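Local atomic coordinates of myosin regulatory light chain (Physarum polycephalum, PDB entry 2BL0), a protein that binds calcium through an EF-hand and serves as a light chain in the regulatory domain of myosin. Residues S29-L34 against K61-K66; E115-E120 against D136-G141. All blocks are in the same frame, centred on the assembly; numbering follows the deposited sequence. Where two conformers were deposited one is given.

Contact 1. Residues S29-L34 against K61-K66; sequences SALRSL and KTVYRK
V63 meets L31 with one branch alone: its CG1 lies 4.0 Å from CD2 of L31, and the two side chains cross at about a right angle, while I46 of helix 40-50 also touches the valine. One residue on, Y64 has the largest share of buried surface. CD2 of L31 packs 3.7 Å from CA of Y64, beside its CB, and also lies at the edge of the Y64 ring, in its plane, the two side chains running past each other in opposite directions. Helix 27-33 is the exiting helix of the first EF-hand and helix 57-64 probably that of its partner hand, so the contact joins the exiting helices of one lobe. With CG anti to the backbone N (chi1 177°), the phenol of Y64 reaches the residue just beyond helix 27-33. There L34 sets its CB 3.4 Å from CE1 of Y64, and its CD1 lies over one face of the ring. At the far end Y64 OH donates to L34 O at 2.6 Å, with a C=O...O angle of 146° and a tilt of 27° from the carbonyl plane. The backbone N of A2 also bonds to this hydroxyl, and K36 forms a cation-pi contact with the ring.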
ATOM      1  N   SER B  29      14.831  11.546  -2.125  1.00  5.60           N
ATOM      2  CA  SER B  29      14.054  10.406  -2.628  1.00  5.29           C
ATOM      3  C   SER B  29      12.629  10.396  -2.105  1.00  4.90           C
ATOM      4  O   SER B  29      11.689  10.156  -2.846  1.00  3.79           O
ATOM      5  CB  SER B  29      14.752   9.092  -2.265  1.00  6.92           C
ATOM      6  OG  SER B  29      15.978   9.017  -2.964  1.00 10.64           O
ATOM      7  N   ALA B  30      12.483  10.696  -0.820  1.00  4.30           N
ATOM      8  CA  ALA B  30      11.173  10.722  -0.167  1.00  4.54           C
ATOM      9  C   ALA B  30      10.299  11.870  -0.693  1.00  4.50           C
ATOM     10  O   ALA B  30       9.107  11.665  -0.972  1.00  4.28           O
ATOM     11  CB  ALA B  30      11.353  10.795   1.357  1.00  4.48           C
ATOM     12  N   LEU B  31      10.869  13.068  -0.837  1.00  4.93           N
ATOM     13  CA  LEU B  31      10.149  14.205  -1.430  1.00  4.39           C
ATOM     14  C   LEU B  31       9.714  13.894  -2.853  1.00  4.86           C
ATOM     15  O   LEU B  31       8.549  14.096  -3.245  1.00  4.04           O
ATOM     16  CB  LEU B  31      11.018  15.469  -1.423  1.00  3.51           C
ATOM     17  CG  LEU B  31      11.318  16.051  -0.059  1.00  4.85           C
ATOM     18  CD1 LEU B  31      12.457  17.022  -0.197  1.00  3.88           C
ATOM     19  CD2 LEU B  31      10.083  16.708   0.547  1.00  4.53           C
ATOM     20  N   ARG B  32      10.654  13.365  -3.629  1.00  4.83           N
ATOM     21  CA  ARG B  32      10.402  13.012  -5.011  1.00  5.49           C
ATOM     22  C   ARG B  32       9.324  11.924  -5.154  1.00  5.45           C
ATOM     23  O   ARG B  32       8.532  11.958  -6.089  1.00  5.29           O
ATOM     24  CB  ARG B  32      11.699  12.566  -5.660  1.00  6.03           C
ATOM     25  CG  ARG B  32      12.636  13.713  -5.906  1.00  5.91           C
ATOM     26  CD  ARG B  32      14.073  13.307  -6.182  1.00  7.41           C
ATOM     27  NE  ARG B  32      14.897  14.506  -6.280  1.00  6.46           N
ATOM     28  CZ  ARG B  32      16.134  14.637  -5.817  1.00  7.13           C
ATOM     29  NH1 ARG B  32      16.777  13.628  -5.216  1.00  7.69           N
ATOM     30  NH2 ARG B  32      16.733  15.805  -5.934  1.00  7.28           N
ATOM     31  N   SER B  33       9.301  10.989  -4.204  1.00  5.44           N
ATOM     32  CA  SER B  33       8.332   9.908  -4.193  1.00  6.82           C
ATOM     33  C   SER B  33       6.908  10.442  -4.190  1.00  6.41           C
ATOM     34  O   SER B  33       6.017   9.800  -4.753  1.00  6.25           O
ATOM     35  CB  SER B  33       8.543   8.976  -2.985  1.00  6.69           C
ATOM     36  OG  SER B  33       9.755   8.239  -3.119  1.00  9.69           O
ATOM     37  N   LEU B  34       6.713  11.596  -3.550  1.00  6.13           N
ATOM     38  CA  LEU B  34       5.419  12.248  -3.386  1.00  6.28           C
ATOM     39  C   LEU B  34       5.179  13.452  -4.332  1.00  6.72           C
ATOM     40  O   LEU B  34       4.296  14.286  -4.096  1.00  5.84           O
ATOM     41  CB  LEU B  34       5.240  12.682  -1.935  1.00  6.92           C
ATOM     42  CG  LEU B  34       5.135  11.521  -0.928  1.00  8.03           C
ATOM     43  CD1 LEU B  34       4.915  12.072   0.454  1.00  9.63           C
ATOM     44  CD2 LEU B  34       4.036  10.563  -1.299  1.00  9.65           C
ATOM     45  N   LYS B  61       6.947  16.385   6.904  1.00  6.56           N
ATOM     46  CA  LYS B  61       5.712  17.114   6.554  1.00  7.25           C
ATOM     47  C   LYS B  61       5.979  18.577   6.276  1.00  7.50           C
ATOM     48  O   LYS B  61       5.510  19.124   5.273  1.00  7.39           O
ATOM     49  CB  LYS B  61       4.693  16.986   7.683  1.00  7.97           C
ATOM     50  CG  LYS B  61       4.011  15.650   7.719  1.00  8.97           C
ATOM     51  CD  LYS B  61       3.108  15.541   8.947  1.00 10.49           C
ATOM     52  CE  LYS B  61       2.389  14.223   8.981  1.00 13.72           C
ATOM     53  NZ  LYS B  61       1.378  14.172  10.069  1.00 13.41           N
ATOM     54  N   THR B  62       6.734  19.200   7.171  1.00  8.31           N
ATOM     55  CA  THR B  62       7.062  20.606   7.103  1.00  8.86           C
ATOM     56  C   THR B  62       7.850  20.915   5.827  1.00  8.28           C
ATOM     57  O   THR B  62       7.555  21.869   5.123  1.00  8.57           O
ATOM     58  CB  THR B  62       7.884  21.032   8.349  1.00  9.38           C
ATOM     59  OG1 THR B  62       7.141  20.790   9.569  1.00 11.72           O
ATOM     60  CG2 THR B  62       8.108  22.507   8.343  1.00 11.39           C
ATOM     61  N   VAL B  63       8.856  20.106   5.535  1.00  8.06           N
ATOM     62  CA  VAL B  63       9.689  20.292   4.358  1.00  7.36           C
ATOM     63  C   VAL B  63       8.858  20.101   3.081  1.00  7.28           C
ATOM     64  O   VAL B  63       8.917  20.914   2.155  1.00  5.96           O
ATOM     65  CB  VAL B  63      10.887  19.338   4.371  1.00  7.75           C
ATOM     66  CG1 VAL B  63      11.638  19.372   3.020  1.00  7.75           C
ATOM     67  CG2 VAL B  63      11.834  19.724   5.473  1.00  9.05           C
ATOM     68  N   TYR B  64       8.055  19.034   3.070  1.00  6.78           N
ATOM     69  CA  TYR B  64       7.273  18.675   1.898  1.00  6.81           C
ATOM     70  C   TYR B  64       6.227  19.718   1.572  1.00  7.72           C
ATOM     71  O   TYR B  64       5.936  19.950   0.407  1.00  7.58           O
ATOM     72  CB  TYR B  64       6.609  17.302   2.067  1.00  6.73           C
ATOM     73  CG  TYR B  64       5.734  16.930   0.883  1.00  7.51           C
ATOM     74  CD1 TYR B  64       6.281  16.398  -0.271  1.00  6.96           C
ATOM     75  CD2 TYR B  64       4.365  17.129   0.930  1.00  8.82           C
ATOM     76  CE1 TYR B  64       5.474  16.068  -1.363  1.00  9.36           C
ATOM     77  CE2 TYR B  64       3.546  16.826  -0.151  1.00 10.47           C
ATOM     78  CZ  TYR B  64       4.111  16.283  -1.293  1.00 10.83           C
ATOM     79  OH  TYR B  64       3.313  15.949  -2.350  1.00 10.52           O
ATOM     80  N   ARG B  65       5.673  20.359   2.587  1.00  8.90           N
ATOM     81  CA  ARG B  65       4.575  21.312   2.362  1.00 10.27           C
ATOM     82  C   ARG B  65       5.033  22.670   1.807  1.00 10.19           C
ATOM     83  O   ARG B  65       4.214  23.504   1.405  1.00 11.46           O
ATOM     84  CB  ARG B  65       3.782  21.492   3.652  1.00 10.75           C
ATOM     85  CG  ARG B  65       2.945  20.275   4.021  1.00 13.32           C
ATOM     86  CD  ARG B  65       1.859  19.936   3.020  1.00 18.40           C
ATOM     87  NE  ARG B  65       0.931  18.943   3.568  1.00 20.26           N
ATOM     88  CZ  ARG B  65       0.069  18.232   2.842  1.00 22.14           C
ATOM     89  NH1 ARG B  65      -0.010  18.400   1.520  1.00 23.73           N
ATOM     90  NH2 ARG B  65      -0.729  17.352   3.444  1.00 20.59           N
ATOM     91  N   LYS B  66       6.341  22.885   1.758  1.00 10.64           N
ATOM     92  CA  LYS B  66       6.907  24.060   1.122  1.00 10.32           C
ATOM     93  C   LYS B  66       6.716  23.987  -0.393  1.00 11.14           C
ATOM     94  O   LYS B  66       6.494  22.895  -0.952  1.00 10.23           O
ATOM     95  CB  LYS B  66       8.392  24.185   1.456  1.00 10.88           C
ATOM     96  CG  LYS B  66       8.694  24.252   2.955  1.00 11.34           C
ATOM     97  CD  LYS B  66       7.846  25.279   3.692  1.00 13.13           C
ATOM     98  CE  LYS B  66       8.337  25.445   5.149  1.00 14.41           C
ATOM     99  NZ  LYS B  66       7.339  26.154   5.981  1.00 16.53           N
TER

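Contact 2. Residues E115-E120 against D136-G141; sequences EELMKE and DMLVTG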
ATOM      1  N   GLU B 115      19.527   4.568 -17.334  1.00 11.86           N
ATOM      2  CA  GLU B 115      19.006   3.366 -18.007  1.00 12.38           C
ATOM      3  C   GLU B 115      17.518   3.141 -17.714  1.00 12.60           C
ATOM      4  O   GLU B 115      16.778   2.679 -18.574  1.00 12.24           O
ATOM      5  CB  GLU B 115      19.792   2.104 -17.639  1.00 12.60           C
ATOM      6  CG  GLU B 115      21.233   2.061 -18.123  1.00 13.68           C
ATOM      7  CD  GLU B 115      21.393   2.302 -19.615  1.00 15.67           C
ATOM      8  OE1 GLU B 115      20.486   1.942 -20.413  1.00 19.96           O
ATOM      9  OE2 GLU B 115      22.417   2.901 -19.992  1.00 14.53           O
ATOM     10  N   GLU B 116      17.072   3.476 -16.512  1.00 13.17           N
ATOM     11  CA  GLU B 116      15.663   3.285 -16.176  1.00 14.32           C
ATOM     12  C   GLU B 116      14.792   4.270 -16.953  1.00 13.61           C
ATOM     13  O   GLU B 116      13.709   3.919 -17.434  1.00 13.92           O
ATOM     14  CB  GLU B 116      15.436   3.430 -14.669  1.00 15.26           C
ATOM     15  CG  GLU B 116      14.264   2.604 -14.157  1.00 17.90           C
ATOM     16  CD  GLU B 116      14.226   2.511 -12.641  1.00 20.77           C
ATOM     17  OE1 GLU B 116      15.276   2.722 -11.999  1.00 22.25           O
ATOM     18  OE2 GLU B 116      13.138   2.230 -12.094  1.00 21.56           O
ATOM     19  N   LEU B 117      15.285   5.495 -17.083  1.00 14.06           N
ATOM     20  CA  LEU B 117      14.625   6.542 -17.870  1.00 14.03           C
ATOM     21  C   LEU B 117      14.524   6.175 -19.342  1.00 14.53           C
ATOM     22  O   LEU B 117      13.468   6.361 -19.970  1.00 15.29           O
ATOM     23  CB  LEU B 117      15.388   7.856 -17.738  1.00 14.31           C
ATOM     24  CG  LEU B 117      15.241   8.524 -16.368  1.00 13.17           C
ATOM     25  CD1 LEU B 117      16.452   9.368 -16.067  1.00 14.66           C
ATOM     26  CD2 LEU B 117      13.985   9.384 -16.324  1.00 12.81           C
ATOM     27  N   MET B 118      15.606   5.632 -19.891  1.00 14.30           N
ATOM     28  CA  MET B 118      15.685   5.389 -21.335  1.00 14.74           C
ATOM     29  C   MET B 118      14.973   4.111 -21.741  1.00 15.18           C
ATOM     30  O   MET B 118      14.642   3.926 -22.921  1.00 13.58           O
ATOM     31  CB  MET B 118      17.137   5.352 -21.821  1.00 14.66           C
ATOM     32  CG  MET B 118      17.853   6.671 -21.743  1.00 16.04           C
ATOM     33  SD  MET B 118      16.996   8.026 -22.599  1.00 17.99           S
ATOM     34  CE  MET B 118      16.714   9.103 -21.287  1.00 19.36           C
ATOM     35  N   LYS B 119      14.701   3.237 -20.776  1.00 15.86           N
ATOM     36  CA  LYS B 119      13.976   2.002 -21.069  1.00 17.25           C
ATOM     37  C   LYS B 119      12.564   2.282 -21.615  1.00 17.88           C
ATOM     38  O   LYS B 119      12.009   1.463 -22.342  1.00 19.25           O
ATOM     39  CB  LYS B 119      13.905   1.135 -19.806  1.00 17.55           C
ATOM     40  CG  LYS B 119      13.550  -0.334 -20.036  1.00 18.98           C
ATOM     41  CD  LYS B 119      14.112  -1.264 -18.931  1.00 20.73           C
ATOM     42  CE  LYS B 119      13.863  -0.743 -17.515  1.00 22.44           C
ATOM     43  NZ  LYS B 119      14.581  -1.510 -16.438  1.00 24.35           N
ATOM     44  N   GLU B 120      11.996   3.442 -21.281  1.00 18.47           N
ATOM     45  CA  GLU B 120      10.596   3.757 -21.588  1.00 18.88           C
ATOM     46  C   GLU B 120      10.507   4.730 -22.776  1.00 18.66           C
ATOM     47  O   GLU B 120       9.420   5.242 -23.101  1.00 18.64           O
ATOM     48  CB  GLU B 120       9.886   4.342 -20.343  0.62 19.16           C
ATOM     49  CG  GLU B 120       9.333   3.305 -19.359  0.62 19.64           C
ATOM     50  CD  GLU B 120       8.134   3.799 -18.538  0.62 20.45           C
ATOM     51  OE1 GLU B 120       7.810   3.162 -17.512  0.62 19.82           O
ATOM     52  OE2 GLU B 120       7.514   4.830 -18.899  0.62 20.80           O
ATOM     53  N   ASP B 136       6.676  14.868 -21.345  1.00  6.74           N
ATOM     54  CA  ASP B 136       5.360  14.398 -20.934  1.00  7.12           C
ATOM     55  C   ASP B 136       5.457  13.188 -19.998  1.00  7.05           C
ATOM     56  O   ASP B 136       4.721  13.102 -18.996  1.00  6.52           O
ATOM     57  CB  ASP B 136       4.498  14.082 -22.159  1.00  8.24           C
ATOM     58  CG  ASP B 136       3.145  13.540 -21.783  1.00 10.87           C
ATOM     59  OD1 ASP B 136       3.074  12.364 -21.379  1.00 16.87           O
ATOM     60  OD2 ASP B 136       2.102  14.211 -21.834  1.00 16.26           O
ATOM     61  N   MET B 137       6.354  12.264 -20.320  1.00  6.70           N
ATOM     62  CA  MET B 137       6.598  11.108 -19.469  1.00  7.41           C
ATOM     63  C   MET B 137       7.077  11.571 -18.082  1.00  6.60           C
ATOM     64  O   MET B 137       6.600  11.084 -17.064  1.00  6.41           O
ATOM     65  CB  MET B 137       7.624  10.165 -20.128  1.00  8.36           C
ATOM     66  CG  MET B 137       7.972   8.937 -19.308  1.00 10.90           C
ATOM     67  SD  MET B 137       9.348   7.975 -19.965  1.00 14.91           S
ATOM     68  CE  MET B 137      10.733   8.793 -19.269  1.00 14.63           C
ATOM     69  N   LEU B 138       8.003  12.522 -18.027  1.00  5.44           N
ATOM     70  CA  LEU B 138       8.493  13.018 -16.744  1.00  5.87           C
ATOM     71  C   LEU B 138       7.447  13.714 -15.886  1.00  5.82           C
ATOM     72  O   LEU B 138       7.504  13.633 -14.662  1.00  6.73           O
ATOM     73  CB  LEU B 138       9.685  13.946 -16.932  1.00  5.14           C
ATOM     74  CG  LEU B 138      10.925  13.340 -17.585  1.00  7.64           C
ATOM     75  CD1 LEU B 138      12.073  14.335 -17.502  1.00  8.88           C
ATOM     76  CD2 LEU B 138      11.331  12.029 -16.932  1.00  8.10           C
ATOM     77  N   VAL B 139       6.510  14.392 -16.524  1.00  6.48           N
ATOM     78  CA  VAL B 139       5.515  15.189 -15.824  1.00  7.20           C
ATOM     79  C   VAL B 139       4.298  14.342 -15.416  1.00  7.83           C
ATOM     80  O   VAL B 139       3.773  14.502 -14.307  1.00  6.98           O
ATOM     81  CB  VAL B 139       5.084  16.399 -16.679  1.00  7.72           C
ATOM     82  CG1 VAL B 139       3.921  17.164 -16.021  1.00  7.78           C
ATOM     83  CG2 VAL B 139       6.270  17.318 -16.937  1.00  7.10           C
ATOM     84  N   THR B 140       3.849  13.460 -16.305  1.00  8.39           N
ATOM     85  CA  THR B 140       2.585  12.728 -16.122  1.00  8.66           C
ATOM     86  C   THR B 140       2.756  11.292 -15.637  1.00  8.78           C
ATOM     87  O   THR B 140       1.796  10.692 -15.160  1.00  7.81           O
ATOM     88  CB  THR B 140       1.754  12.728 -17.423  1.00  8.77           C
ATOM     89  OG1 THR B 140       2.418  11.946 -18.432  1.00 10.01           O
ATOM     90  CG2 THR B 140       1.663  14.136 -18.006  1.00 10.63           C
ATOM     91  N   GLY B 141       3.968  10.756 -15.749  1.00  8.68           N
ATOM     92  CA  GLY B 141       4.240   9.373 -15.395  1.00  9.77           C
ATOM     93  C   GLY B 141       4.141   9.114 -13.907  1.00  9.82           C
ATOM     94  O   GLY B 141       4.436   9.978 -13.101  1.00 10.35           O
TER
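M137 brings the thioether end of its side chain against the last turn of helix 111-118 and the loop that follows, and has more surface buried here than any other residue. CG is anti to the backbone N (chi1 179°) and the chain stays extended through chi2, which carries the sulfur from helix 131-140 over to E120; the bend at chi3, 86°, then turns the methyl toward L117. The SD of M137 comes to rest 3.7 Å from CB of E120, while its CE lies 3.7 Å from the main-chain O of L117. In one of its two conformers the glutamate runs obliquely to the methionine, and its OE1 is hydrogen-bonded to Y142 OH just beyond helix 131-140. Replacing M137 with an alanine removes both sulfur and methyl, and is likely to open a gap beside E120 CB and the L117 carbonyl.

L117 is next in buried surface: CD2 of L117 lies 3.8 Å from CD2 of L138, and the two leucines cross at about a right angle. M78 of helix 75-85 touches L138 as well, while aromatic side chains from the chain of another protein pack on L117, E120 and M137. The helices here, 111-118 and 131-140, are the entering and exiting helices on the two sides of the last EF-hand loop, and this packing between their C-terminal parts, with E120 just after the first, is part of the helix-loop-helix framework of an EF-hand.

In the fold
The two contacts follow one another along the chain, contact 1 closing before contact 2 opens, and they lie on opposite sides of its centre. Their own centres are 21 Å apart and their nearest atoms about 8 Å, without touching. No helix is shared: contact 1 joins helices 27-33 and 57-64, contact 2 helices 111-118 and 131-140. Each belongs to a different EF-hand lobe with its own two-stranded antiparallel sheet, 22-23 with 54-55 in one and 92-94 with 128-130 in the other. The bound calcium sits in the first lobe, at D15, D17, D19 and K21. Both contacts also abut another protein chain, consistent with the way the two lobes of a myosin light chain wrap a heavy-chain helix.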